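Local coordinates for metallophosphoesterase (Clostridium thermocellum, PDB 4J6O), which probably removes 2',3' phosphates from RNA ends as the manganese-binding, calcineurin-like phosphatase domain of the bacterial Pnkp-Hen1 RNA repair system, at residues V67-M81 with L115-F129. Numbering follows the deposited sequence. Where two conformers were deposited one is given.
Sequences VDRGPKITEVLKLVM and LDRTLEQLAKEPQEF
Gln-121 reaches from helix 115-122 to the turn that leads into helix 73-81. Gln-121 CB lies 4.3 Å from Thr-74 CG2. Beyond CG the chain is extended (chi2 175°), which carries the amide to the backbone of 70-73. There Gln-121 CD lies 3.6 Å from Pro-71 O. At the tip, Gln-121 NE2 donates to Gly-70 O at 2.9 Å, nearly straight and close to the amide plane. Gln-121 OE1 accepts from Ile-73 N at 2.9 Å, in its own carbonyl plane but more bent at the hydrogen. A water that also takes the Thr-74 N-H donates to OE1. Three bonds therefore fix the rotation of the amide.

Towards the start of the helix, Thr-118 OG1 donates to the anti lone pair of Asp-68 OD1, a short bond of 2.5 Å. Ile-73 CD1 packs on the same threonine. The other oxygen, Asp-68 OD2, is hydrogen-bonded to His-96 ND1. Val-67 O is hydrogen-bonded to ND1 of the manganese ligand His-21.

At the far end Phe-129 sits as a knob among Thr-74, Leu-77, Lys-78 and Met-81. Lys-78 crosses the ring, with Lys-78 CE 4.2 Å from the Phe-129 centroid over one face. The extended chain then brings Lys-78 NZ to Glu-125 OE1, a salt bridge of 3.2 Å. Glu-75 joins more weakly in one of its two deposited conformers, where the lysine probably eases the repulsion between the two carboxylates.

The chemistry thus changes along the contact, from an apolar, salt-bridged end to polar bonds that pin the loop after strand 59-62, beside the metal site of this calcineurin-like fold.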
ATOM      1  N   VAL A  67      -4.346   3.440   5.744  1.00 20.23           N
ATOM      2  CA  VAL A  67      -5.063   4.330   6.636  1.00 21.48           C
ATOM      3  C   VAL A  67      -5.315   5.689   6.012  1.00 21.36           C
ATOM      4  O   VAL A  67      -4.854   5.957   4.917  1.00 22.03           O
ATOM      5  CB  VAL A  67      -4.259   4.487   7.963  1.00 22.62           C
ATOM      6  CG1 VAL A  67      -3.972   3.097   8.598  1.00 23.36           C
ATOM      7  CG2 VAL A  67      -2.925   5.179   7.703  1.00 23.90           C
ATOM      8  N   ASP A  68      -6.141   6.497   6.695  1.00 24.28           N
ATOM      9  CA  ASP A  68      -6.518   7.867   6.303  1.00 21.71           C
ATOM     10  C   ASP A  68      -7.638   7.930   5.288  1.00 25.07           C
ATOM     11  O   ASP A  68      -7.779   7.021   4.459  1.00 22.70           O
ATOM     12  CB  ASP A  68      -5.302   8.658   5.809  1.00 24.12           C
ATOM     13  CG  ASP A  68      -4.302   8.972   6.949  1.00 27.87           C
ATOM     14  OD1 ASP A  68      -4.526   8.545   8.096  1.00 27.14           O
ATOM     15  OD2 ASP A  68      -3.280   9.606   6.648  1.00 29.14           O
ATOM     16  N   ARG A  69      -8.479   8.960   5.423  1.00 25.66           N
ATOM     17  CA  ARG A  69      -9.474   9.403   4.437  1.00 24.51           C
ATOM     18  C   ARG A  69     -10.766   8.629   4.453  1.00 25.77           C
ATOM     19  O   ARG A  69     -11.848   9.203   4.569  1.00 27.32           O
ATOM     20  CB  ARG A  69      -8.966   9.423   3.004  1.00 21.78           C
ATOM     21  CG  ARG A  69      -7.832  10.438   2.773  1.00 24.59           C
ATOM     22  CD  ARG A  69      -7.452  10.489   1.312  1.00 25.47           C
ATOM     23  NE  ARG A  69      -6.434  11.526   1.040  1.00 24.28           N
ATOM     24  CZ  ARG A  69      -5.179  11.264   0.699  1.00 24.51           C
ATOM     25  NH1 ARG A  69      -4.732  10.005   0.629  1.00 23.46           N
ATOM     26  NH2 ARG A  69      -4.325  12.268   0.452  1.00 25.04           N
ATOM     27  N   GLY A  70     -10.651   7.314   4.315  1.00 23.79           N
ATOM     28  CA  GLY A  70     -11.860   6.511   4.130  1.00 25.01           C
ATOM     29  C   GLY A  70     -12.652   6.144   5.372  1.00 24.98           C
ATOM     30  O   GLY A  70     -12.251   6.438   6.500  1.00 26.29           O
ATOM     31  N   PRO A  71     -13.774   5.446   5.189  1.00 25.75           N
ATOM     32  CA  PRO A  71     -14.789   5.278   6.226  1.00 25.99           C
ATOM     33  C   PRO A  71     -14.581   4.109   7.169  1.00 24.69           C
ATOM     34  O   PRO A  71     -15.241   4.096   8.212  1.00 30.41           O
ATOM     35  CB  PRO A  71     -16.057   5.021   5.409  1.00 25.41           C
ATOM     36  CG  PRO A  71     -15.527   4.303   4.229  1.00 24.82           C
ATOM     37  CD  PRO A  71     -14.271   5.008   3.860  1.00 26.44           C
ATOM     38  N   LYS A  72     -13.675   3.177   6.840  1.00 24.77           N
ATOM     39  CA  LYS A  72     -13.573   1.911   7.567  1.00 27.67           C
ATOM     40  C   LYS A  72     -12.107   1.538   7.783  1.00 31.01           C
ATOM     41  O   LYS A  72     -11.666   0.429   7.547  1.00 25.86           O
ATOM     42  CB  LYS A  72     -14.367   0.798   6.851  1.00 24.14           C
ATOM     43  CG  LYS A  72     -15.855   0.952   7.062  1.00 23.99           C
ATOM     44  CD  LYS A  72     -16.583  -0.223   6.440  1.00 29.22           C
ATOM     45  CE  LYS A  72     -18.112  -0.054   6.541  1.00 37.97           C
ATOM     46  NZ  LYS A  72     -18.758  -1.388   6.192  1.00 36.82           N
ATOM     47  N   ILE A  73     -11.322   2.523   8.197  1.00 25.30           N
ATOM     48  CA  ILE A  73      -9.900   2.326   8.420  1.00 24.47           C
ATOM     49  C   ILE A  73      -9.546   1.186   9.434  1.00 27.93           C
ATOM     50  O   ILE A  73      -8.620   0.416   9.193  1.00 26.86           O
ATOM     51  CB  ILE A  73      -9.302   3.657   8.876  1.00 27.26           C
ATOM     52  CG1 ILE A  73      -9.525   4.687   7.765  1.00 24.96           C
ATOM     53  CG2 ILE A  73      -7.840   3.477   9.214  1.00 25.01           C
ATOM     54  CD1 ILE A  73      -9.337   6.200   8.204  1.00 28.55           C
ATOM     55  N   THR A  74     -10.239   1.077  10.575  1.00 29.10           N
ATOM     56  CA  THR A  74      -9.844   0.028  11.519  1.00 27.85           C
ATOM     57  C   THR A  74     -10.184  -1.382  11.008  1.00 29.58           C
ATOM     58  O   THR A  74      -9.461  -2.299  11.278  1.00 31.72           O
ATOM     59  CB  THR A  74     -10.419   0.198  12.952  1.00 37.77           C
ATOM     60  OG1 THR A  74     -11.841   0.111  12.908  1.00 41.34           O
ATOM     61  CG2 THR A  74     -10.017   1.543  13.533  1.00 35.23           C
ATOM     62  N   GLU A  75     -11.250  -1.495  10.213  1.00 28.95           N
ATOM     63  CA  GLU A  75     -11.595  -2.779   9.619  0.59 29.00           C
ATOM     64  C   GLU A  75     -10.544  -3.164   8.585  1.00 32.86           C
ATOM     65  O   GLU A  75     -10.140  -4.333   8.539  1.00 27.77           O
ATOM     66  CB  GLU A  75     -12.985  -2.766   8.986  0.59 29.79           C
ATOM     67  CG  GLU A  75     -14.125  -2.643  10.002  0.59 44.45           C
ATOM     68  CD  GLU A  75     -13.945  -3.534  11.232  0.59 56.15           C
ATOM     69  OE1 GLU A  75     -13.849  -4.774  11.075  0.59 36.83           O
ATOM     70  OE2 GLU A  75     -13.888  -2.980  12.358  0.59 53.41           O
ATOM     71  N   VAL A  76     -10.110  -2.192   7.764  1.00 27.54           N
ATOM     72  CA  VAL A  76      -9.010  -2.466   6.850  1.00 21.70           C
ATOM     73  C   VAL A  76      -7.786  -2.964   7.633  1.00 26.17           C
ATOM     74  O   VAL A  76      -7.129  -3.923   7.261  1.00 25.20           O
ATOM     75  CB  VAL A  76      -8.601  -1.214   6.028  1.00 21.23           C
ATOM     76  CG1 VAL A  76      -7.326  -1.462   5.238  1.00 21.09           C
ATOM     77  CG2 VAL A  76      -9.742  -0.829   5.056  1.00 25.21           C
ATOM     78  N   LEU A  77      -7.465  -2.278   8.723  1.00 25.63           N
ATOM     79  CA  LEU A  77      -6.290  -2.664   9.487  1.00 28.75           C
ATOM     80  C   LEU A  77      -6.431  -4.072  10.043  1.00 30.05           C
ATOM     81  O   LEU A  77      -5.497  -4.896   9.963  1.00 28.46           O
ATOM     82  CB  LEU A  77      -6.071  -1.678  10.640  1.00 25.58           C
ATOM     83  CG  LEU A  77      -5.369  -0.406  10.194  1.00 27.76           C
ATOM     84  CD1 LEU A  77      -5.539   0.637  11.290  1.00 30.40           C
ATOM     85  CD2 LEU A  77      -3.909  -0.670   9.925  1.00 25.06           C
ATOM     86  N   LYS A  78      -7.592  -4.367  10.596  1.00 29.57           N
ATOM     87  CA  LYS A  78      -7.771  -5.707  11.178  1.00 29.99           C
ATOM     88  C   LYS A  78      -7.629  -6.782  10.110  1.00 30.80           C
ATOM     89  O   LYS A  78      -7.054  -7.835  10.336  1.00 31.94           O
ATOM     90  CB  LYS A  78      -9.153  -5.806  11.826  1.00 34.01           C
ATOM     91  CG  LYS A  78      -9.278  -4.950  13.061  1.00 32.12           C
ATOM     92  CD  LYS A  78     -10.694  -4.867  13.550  1.00 37.27           C
ATOM     93  CE  LYS A  78     -10.824  -3.771  14.578  1.00 38.76           C
ATOM     94  NZ  LYS A  78     -12.139  -3.857  15.179  1.00 39.12           N
ATOM     95  N   LEU A  79      -8.222  -6.529   8.955  1.00 27.30           N
ATOM     96  CA  LEU A  79      -8.193  -7.499   7.876  1.00 26.49           C
ATOM     97  C   LEU A  79      -6.755  -7.694   7.411  1.00 26.46           C
ATOM     98  O   LEU A  79      -6.288  -8.816   7.314  1.00 29.00           O
ATOM     99  CB  LEU A  79      -9.121  -7.079   6.725  1.00 26.82           C
ATOM    100  CG  LEU A  79      -9.083  -8.012   5.522  1.00 29.75           C
ATOM    101  CD1 LEU A  79      -9.800  -9.297   5.931  1.00 28.27           C
ATOM    102  CD2 LEU A  79      -9.787  -7.377   4.295  1.00 30.74           C
ATOM    103  N   VAL A  80      -6.054  -6.601   7.094  1.00 23.96           N
ATOM    104  CA  VAL A  80      -4.704  -6.723   6.562  1.00 23.75           C
ATOM    105  C   VAL A  80      -3.697  -7.329   7.562  1.00 24.09           C
ATOM    106  O   VAL A  80      -2.890  -8.210   7.209  1.00 25.37           O
ATOM    107  CB  VAL A  80      -4.180  -5.340   6.083  1.00 23.72           C
ATOM    108  CG1 VAL A  80      -2.746  -5.463   5.635  1.00 24.10           C
ATOM    109  CG2 VAL A  80      -5.066  -4.874   4.961  1.00 22.90           C
ATOM    110  N   MET A  81      -3.805  -6.898   8.816  1.00 26.26           N
ATOM    111  CA  MET A  81      -2.940  -7.479   9.845  1.00 25.88           C
ATOM    112  C   MET A  81      -3.119  -8.996  10.035  1.00 29.10           C
ATOM    113  O   MET A  81      -2.141  -9.744  10.177  1.00 33.13           O
ATOM    114  CB  MET A  81      -3.165  -6.746  11.157  1.00 26.85           C
ATOM    115  CG  MET A  81      -2.592  -5.372  11.055  1.00 30.35           C
ATOM    116  SD  MET A  81      -2.592  -4.616  12.649  1.00 53.38           S
ATOM    117  CE  MET A  81      -4.209  -4.076  12.608  1.00 31.95           C
ATOM    118  N   LEU A 115      -5.774  12.112   8.031  1.00 28.12           N
ATOM    119  CA  LEU A 115      -5.320  11.521   9.287  1.00 30.76           C
ATOM    120  C   LEU A 115      -6.351  11.708  10.395  1.00 33.02           C
ATOM    121  O   LEU A 115      -6.489  10.867  11.291  1.00 33.02           O
ATOM    122  CB  LEU A 115      -3.936  12.076   9.710  1.00 25.59           C
ATOM    123  CG  LEU A 115      -3.389  11.616  11.074  1.00 30.68           C
ATOM    124  CD1 LEU A 115      -3.219  10.104  11.184  1.00 34.27           C
ATOM    125  CD2 LEU A 115      -2.041  12.276  11.249  1.00 32.30           C
ATOM    126  N   ASP A 116      -7.095  12.798  10.324  1.00 32.33           N
ATOM    127  CA  ASP A 116      -8.147  13.035  11.302  1.00 33.60           C
ATOM    128  C   ASP A 116      -9.118  11.852  11.300  1.00 37.48           C
ATOM    129  O   ASP A 116      -9.565  11.423  12.360  1.00 36.71           O
ATOM    130  CB  ASP A 116      -8.903  14.337  11.027  1.00 35.87           C
ATOM    131  CG  ASP A 116      -9.720  14.276   9.728  1.00 36.14           C
ATOM    132  OD1 ASP A 116      -9.144  13.919   8.687  1.00 37.19           O
ATOM    133  OD2 ASP A 116     -10.933  14.589   9.764  1.00 61.80           O
ATOM    134  N   ARG A 117      -9.436  11.325  10.117  1.00 32.03           N
ATOM    135  CA  ARG A 117     -10.392  10.232  10.094  1.00 31.35           C
ATOM    136  C   ARG A 117      -9.803   9.001  10.766  1.00 34.42           C
ATOM    137  O   ARG A 117     -10.498   8.306  11.471  1.00 33.25           O
ATOM    138  CB  ARG A 117     -10.813   9.818   8.664  1.00 28.65           C
ATOM    139  CG  ARG A 117     -11.257  10.949   7.766  1.00 32.20           C
ATOM    140  CD  ARG A 117     -12.430  11.666   8.364  1.00 45.09           C
ATOM    141  NE  ARG A 117     -12.686  12.959   7.731  1.00 46.67           N
ATOM    142  CZ  ARG A 117     -13.352  13.129   6.592  1.00 55.58           C
ATOM    143  NH1 ARG A 117     -13.830  12.083   5.917  1.00 39.49           N
ATOM    144  NH2 ARG A 117     -13.539  14.354   6.121  1.00 56.68           N
ATOM    145  N   THR A 118      -8.512   8.736  10.557  1.00 29.42           N
ATOM    146  CA  THR A 118      -7.891   7.538  11.137  1.00 30.14           C
ATOM    147  C   THR A 118      -7.966   7.667  12.662  1.00 32.62           C
ATOM    148  O   THR A 118      -8.293   6.715  13.383  1.00 33.91           O
ATOM    149  CB  THR A 118      -6.404   7.406  10.737  1.00 29.02           C
ATOM    150  OG1 THR A 118      -6.313   7.230   9.316  1.00 28.08           O
ATOM    151  CG2 THR A 118      -5.716   6.190  11.450  1.00 31.04           C
ATOM    152  N   LEU A 119      -7.670   8.861  13.146  1.00 33.48           N
ATOM    153  CA  LEU A 119      -7.548   9.027  14.585  1.00 37.39           C
ATOM    154  C   LEU A 119      -8.897   8.885  15.272  1.00 48.78           C
ATOM    155  O   LEU A 119      -9.014   8.272  16.337  1.00 40.68           O
ATOM    156  CB  LEU A 119      -6.923  10.372  14.901  1.00 35.15           C
ATOM    157  CG  LEU A 119      -5.451  10.459  14.480  1.00 44.27           C
ATOM    158  CD1 LEU A 119      -4.931  11.900  14.676  1.00 37.06           C
ATOM    159  CD2 LEU A 119      -4.602   9.428  15.220  1.00 40.84           C
ATOM    160  N   GLU A 120      -9.921   9.439  14.641  1.00 34.33           N
ATOM    161  CA  GLU A 120     -11.254   9.368  15.220  1.00 31.16           C
ATOM    162  C   GLU A 120     -11.841   7.961  15.138  1.00 35.72           C
ATOM    163  O   GLU A 120     -12.596   7.544  16.014  1.00 40.47           O
ATOM    164  CB  GLU A 120     -12.175  10.397  14.591  1.00 45.81           C
ATOM    165  CG  GLU A 120     -12.614  10.095  13.202  1.00 69.16           C
ATOM    166  CD  GLU A 120     -13.331  11.278  12.571  1.00 85.80           C
ATOM    167  OE1 GLU A 120     -13.166  12.420  13.063  1.00102.89           O
ATOM    168  OE2 GLU A 120     -14.065  11.069  11.581  1.00100.91           O
ATOM    169  N   GLN A 121     -11.436   7.213  14.122  1.00 36.67           N
ATOM    170  CA  GLN A 121     -11.827   5.816  14.032  1.00 31.99           C
ATOM    171  C   GLN A 121     -11.033   4.920  14.996  1.00 39.20           C
ATOM    172  O   GLN A 121     -11.573   3.980  15.582  1.00 38.12           O
ATOM    173  CB  GLN A 121     -11.757   5.341  12.576  1.00 28.46           C
ATOM    174  CG  GLN A 121     -12.810   6.067  11.702  1.00 29.43           C
ATOM    175  CD  GLN A 121     -12.677   5.698  10.228  1.00 29.95           C
ATOM    176  OE1 GLN A 121     -12.312   4.581   9.920  1.00 30.62           O
ATOM    177  NE2 GLN A 121     -12.910   6.674   9.320  1.00 32.16           N
ATOM    178  N   LEU A 122      -9.748   5.202  15.159  1.00 44.15           N
ATOM    179  CA  LEU A 122      -8.920   4.432  16.082  1.00 40.83           C
ATOM    180  C   LEU A 122      -9.370   4.628  17.529  1.00 41.16           C
ATOM    181  O   LEU A 122      -9.288   3.708  18.354  1.00 41.00           O
ATOM    182  CB  LEU A 122      -7.445   4.833  15.953  1.00 39.37           C
ATOM    183  CG  LEU A 122      -6.645   4.050  14.914  1.00 39.34           C
ATOM    184  CD1 LEU A 122      -5.202   4.465  15.027  1.00 52.92           C
ATOM    185  CD2 LEU A 122      -6.781   2.549  15.090  1.00 41.56           C
ATOM    186  N   ALA A 123      -9.839   5.834  17.819  1.00 36.80           N
ATOM    187  CA  ALA A 123     -10.288   6.211  19.151  1.00 45.94           C
ATOM    188  C   ALA A 123     -11.371   5.281  19.679  1.00 63.61           C
ATOM    189  O   ALA A 123     -11.492   5.078  20.882  1.00 47.56           O
ATOM    190  CB  ALA A 123     -10.789   7.636  19.140  1.00 61.02           C
ATOM    191  N   LYS A 124     -12.163   4.723  18.773  1.00 43.64           N
ATOM    192  CA  LYS A 124     -13.229   3.799  19.147  1.00 43.71           C
ATOM    193  C   LYS A 124     -12.753   2.373  19.494  1.00 59.59           C
ATOM    194  O   LYS A 124     -13.562   1.523  19.847  1.00 55.04           O
ATOM    195  CB  LYS A 124     -14.265   3.734  18.020  1.00 49.96           C
ATOM    196  CG  LYS A 124     -14.744   5.096  17.554  1.00 49.72           C
ATOM    197  CD  LYS A 124     -15.677   4.989  16.338  1.00 50.46           C
ATOM    198  CE  LYS A 124     -16.181   6.370  15.899  1.00 74.86           C
ATOM    199  NZ  LYS A 124     -17.376   6.291  14.996  1.00 81.40           N
ATOM    200  N   GLU A 125     -11.452   2.113  19.386  1.00 52.81           N
ATOM    201  CA  GLU A 125     -10.901   0.771  19.590  1.00 36.83           C
ATOM    202  C   GLU A 125     -10.165   0.733  20.906  1.00 47.34           C
ATOM    203  O   GLU A 125      -9.740   1.779  21.390  1.00 46.43           O
ATOM    204  CB  GLU A 125      -9.901   0.432  18.481  1.00 45.73           C
ATOM    205  CG  GLU A 125     -10.497   0.380  17.084  1.00 38.17           C
ATOM    206  CD  GLU A 125     -11.350  -0.861  16.890  1.00 67.34           C
ATOM    207  OE1 GLU A 125     -12.262  -0.825  16.039  1.00 62.74           O
ATOM    208  OE2 GLU A 125     -11.108  -1.865  17.593  1.00 51.65           O
ATOM    209  N   PRO A 126      -9.999  -0.472  21.485  1.00 46.75           N
ATOM    210  CA  PRO A 126      -9.209  -0.640  22.710  1.00 68.85           C
ATOM    211  C   PRO A 126      -7.730  -0.389  22.491  1.00 72.56           C
ATOM    212  O   PRO A 126      -7.284  -0.203  21.366  1.00 81.33           O
ATOM    213  CB  PRO A 126      -9.444  -2.109  23.088  1.00 63.18           C
ATOM    214  CG  PRO A 126      -9.872  -2.756  21.855  1.00 60.22           C
ATOM    215  CD  PRO A 126     -10.631  -1.735  21.075  1.00 72.60           C
ATOM    216  N   GLN A 127      -6.972  -0.409  23.577  1.00 67.73           N
ATOM    217  CA  GLN A 127      -5.583   0.014  23.554  1.00 44.53           C
ATOM    218  C   GLN A 127      -4.660  -1.068  23.053  1.00 57.06           C
ATOM    219  O   GLN A 127      -3.683  -0.784  22.365  1.00 68.06           O
ATOM    220  CB  GLN A 127      -5.149   0.401  24.958  1.00 72.07           C
ATOM    221  CG  GLN A 127      -3.722   0.878  25.031  1.00 71.76           C
ATOM    222  CD  GLN A 127      -3.498   2.117  24.194  1.00 92.02           C
ATOM    223  OE1 GLN A 127      -4.356   3.001  24.133  1.00103.06           O
ATOM    224  NE2 GLN A 127      -2.344   2.191  23.542  1.00 90.12           N
ATOM    225  N   GLU A 128      -4.953  -2.310  23.424  1.00 45.07           N
ATOM    226  CA  GLU A 128      -4.159  -3.434  22.945  1.00 83.82           C
ATOM    227  C   GLU A 128      -4.191  -3.518  21.406  1.00 82.24           C
ATOM    228  O   GLU A 128      -3.206  -3.912  20.795  1.00 46.46           O
ATOM    229  CB  GLU A 128      -4.585  -4.764  23.585  1.00 83.56           C
ATOM    230  CG  GLU A 128      -6.010  -5.217  23.268  1.00 66.13           C
ATOM    231  CD  GLU A 128      -7.032  -4.787  24.327  1.00 96.96           C
ATOM    232  OE1 GLU A 128      -8.107  -5.428  24.408  1.00 88.22           O
ATOM    233  OE2 GLU A 128      -6.771  -3.814  25.071  1.00 66.56           O
ATOM    234  N   PHE A 129      -5.310  -3.144  20.790  1.00 44.13           N
ATOM    235  CA  PHE A 129      -5.361  -3.083  19.331  1.00 50.09           C
ATOM    236  C   PHE A 129      -4.504  -1.951  18.799  1.00 55.80           C
ATOM    237  O   PHE A 129      -3.857  -2.078  17.767  1.00 39.91           O
ATOM    238  CB  PHE A 129      -6.778  -2.906  18.803  1.00 40.36           C
ATOM    239  CG  PHE A 129      -6.850  -2.810  17.300  1.00 40.22           C
ATOM    240  CD1 PHE A 129      -6.558  -3.907  16.514  1.00 39.52           C
ATOM    241  CD2 PHE A 129      -7.224  -1.616  16.676  1.00 49.21           C
ATOM    242  CE1 PHE A 129      -6.627  -3.825  15.112  1.00 36.31           C
ATOM    243  CE2 PHE A 129      -7.295  -1.525  15.274  1.00 40.00           C
ATOM    244  CZ  PHE A 129      -6.994  -2.624  14.499  1.00 42.31           C
TER
HETATM  245  O   HOH W   1     -14.210   9.271   5.716  1.00 46.05           O
HETATM  246  O   HOH W   2     -12.916   2.274  11.260  1.00 41.75           O